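Adenosine deaminase (Burkholderia ambifaria, PDB 4GXW) probably deaminates adenine or a related purine base or nucleoside by hydrolysis, as a zinc-dependent amidohydrolase of the adenosine and AMP deaminase family. Local coordinates at residues T263-T267 / A313-M317. Residues are numbered along the deposited sequence; the frame is centred on the assembly and turned at random.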
loop_
_atom_site.group_PDB
_atom_site.type_symbol
_atom_site.label_atom_id
_atom_site.label_comp_id
_atom_site.label_asym_id
_atom_site.label_seq_id
_atom_site.Cartn_x
_atom_site.Cartn_y
_atom_site.Cartn_z
ATOM N N THR A 263 5.771 5.105 -3.217
ATOM C CA THR A 263 5.417 3.789 -2.718
ATOM C C THR A 263 5.288 2.884 -3.933
ATOM O O THR A 263 4.680 3.259 -4.932
ATOM C CB THR A 263 4.136 3.804 -1.851
ATOM O OG1 THR A 263 2.992 4.061 -2.673
ATOM C CG2 THR A 263 4.229 4.857 -0.751
ATOM N N VAL A 264 5.892 1.707 -3.870
ATOM C CA VAL A 264 5.885 0.794 -5.016
ATOM C C VAL A 264 5.381 -0.577 -4.600
ATOM O O VAL A 264 5.446 -0.951 -3.420
ATOM C CB VAL A 264 7.279 0.700 -5.700
ATOM C CG1 VAL A 264 7.739 2.085 -6.201
ATOM C CG2 VAL A 264 8.307 0.077 -4.749
ATOM N N VAL A 265 4.865 -1.316 -5.575
ATOM C CA VAL A 265 4.180 -2.569 -5.313
ATOM C C VAL A 265 4.703 -3.606 -6.305
ATOM O O VAL A 265 4.327 -3.597 -7.480
ATOM C CB VAL A 265 2.647 -2.390 -5.475
ATOM C CG1 VAL A 265 1.917 -3.701 -5.225
ATOM C CG2 VAL A 265 2.134 -1.278 -4.548
ATOM N N PRO A 266 5.600 -4.494 -5.848
ATOM C CA PRO A 266 6.143 -5.491 -6.778
ATOM C C PRO A 266 5.062 -6.350 -7.428
ATOM O O PRO A 266 5.194 -6.719 -8.597
ATOM C CB PRO A 266 7.113 -6.315 -5.910
ATOM C CG PRO A 266 6.920 -5.849 -4.493
ATOM C CD PRO A 266 6.293 -4.493 -4.550
ATOM N N THR A 267 3.982 -6.631 -6.707
ATOM C CA THR A 267 2.889 -7.425 -7.258
ATOM C C THR A 267 1.854 -6.619 -8.053
ATOM O O THR A 267 0.745 -7.111 -8.265
ATOM C CB THR A 267 2.163 -8.199 -6.144
ATOM O OG1 THR A 267 1.720 -7.281 -5.134
ATOM C CG2 THR A 267 3.108 -9.216 -5.517
ATOM N N ALA A 313 6.835 -9.119 0.149
ATOM C CA ALA A 313 7.038 -7.958 -0.703
ATOM C C ALA A 313 8.497 -7.512 -0.690
ATOM O O ALA A 313 9.077 -7.224 -1.737
ATOM C CB ALA A 313 6.097 -6.818 -0.299
ATOM N N TRP A 314 9.093 -7.496 0.499
ATOM C CA TRP A 314 10.509 -7.200 0.645
ATOM C C TRP A 314 11.387 -8.260 -0.045
ATOM O O TRP A 314 12.341 -7.928 -0.753
ATOM C CB TRP A 314 10.855 -7.009 2.139
ATOM C CG TRP A 314 10.384 -5.677 2.600
ATOM C CD1 TRP A 314 9.118 -5.338 2.972
ATOM C CD2 TRP A 314 11.157 -4.468 2.649
ATOM N NE1 TRP A 314 9.057 -3.996 3.278
ATOM C CE2 TRP A 314 10.293 -3.441 3.082
ATOM C CE3 TRP A 314 12.493 -4.159 2.383
ATOM C CZ2 TRP A 314 10.728 -2.122 3.251
ATOM C CZ3 TRP A 314 12.921 -2.856 2.549
ATOM C CH2 TRP A 314 12.041 -1.854 2.979
ATOM N N GLU A 315 11.037 -9.531 0.134
ATOM C CA GLU A 315 11.754 -10.625 -0.521
ATOM C C GLU A 315 11.822 -10.437 -2.045
ATOM O O GLU A 315 12.889 -10.584 -2.644
ATOM C CB GLU A 315 11.089 -11.962 -0.192
ATOM C CG GLU A 315 11.651 -13.132 -0.988
ATOM C CD GLU A 315 10.966 -14.446 -0.673
ATOM O OE1 GLU A 315 10.462 -14.598 0.461
ATOM O OE2 GLU A 315 10.925 -15.334 -1.561
ATOM N N LEU A 316 10.690 -10.086 -2.662
ATOM C CA LEU A 316 10.640 -9.923 -4.115
ATOM C C LEU A 316 11.621 -8.876 -4.637
ATOM O O LEU A 316 12.188 -9.035 -5.718
ATOM C CB LEU A 316 9.220 -9.577 -4.576
ATOM C CG LEU A 316 8.195 -10.708 -4.501
ATOM C CD1 LEU A 316 6.812 -10.195 -4.883
ATOM C CD2 LEU A 316 8.604 -11.881 -5.385
ATOM N N MET A 317 11.816 -7.802 -3.881
ATOM C CA MET A 317 12.773 -6.774 -4.290
ATOM C C MET A 317 14.179 -7.358 -4.461
ATOM O O MET A 317 14.910 -7.001 -5.390
ATOM C CB MET A 317 12.799 -5.633 -3.272
ATOM C CG MET A 317 11.448 -5.003 -3.021
ATOM S SD MET A 317 10.710 -4.207 -4.466
ATOM C CE MET A 317 11.608 -2.667 -4.507
#
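Pro266 packs its ring against Ala313, Leu316 and Met317 where the C-terminal end of a strand of the TIM-barrel amidohydrolase fold, 261-264, runs into a loop facing helix 310-319. The contact is buried and apolar, with no hydrogen bond joining 263-267 to 313-317. Pro266 carries the largest share, meeting three residues of the helix; its CA is 6.6 Å from Ala313 CA, the closest CA pair. Two ring atoms make separate contacts: Pro266 CG sits 3.8 Å from the carbonyl O of Ala313 and 4.1 Å from Met317 SD, while Pro266 CB lies 4.0 Å from Leu316 CD1.

Met317 reaches the loop by folding its chain at chi2 (-63°) and chi3 (-79°); its side chain crosses that of Pro266 at about a right angle, and CE continues to Val264 CG2, 4.3 Å away. Met317 also touches Ile296 and Pro298 of strand 295-298, so the helix packs on the neighbouring strand as well.

Thr267 commits its hydroxyl outside the two segments, OG1 being hydrogen-bonded to His306 ND1. With chi1 at 55°, its methyl is anti to the carbonyl carbon and is the branch that meets the helix. The loop lies near the metal site: the Thr267 side chain is about 5 Å from that of zinc ligand Asp301 and about 10 Å from the zinc ion. Crossing Leu316 nearly perpendicularly, Thr267 brings CG2 to 3.9 Å from Leu316 CD1.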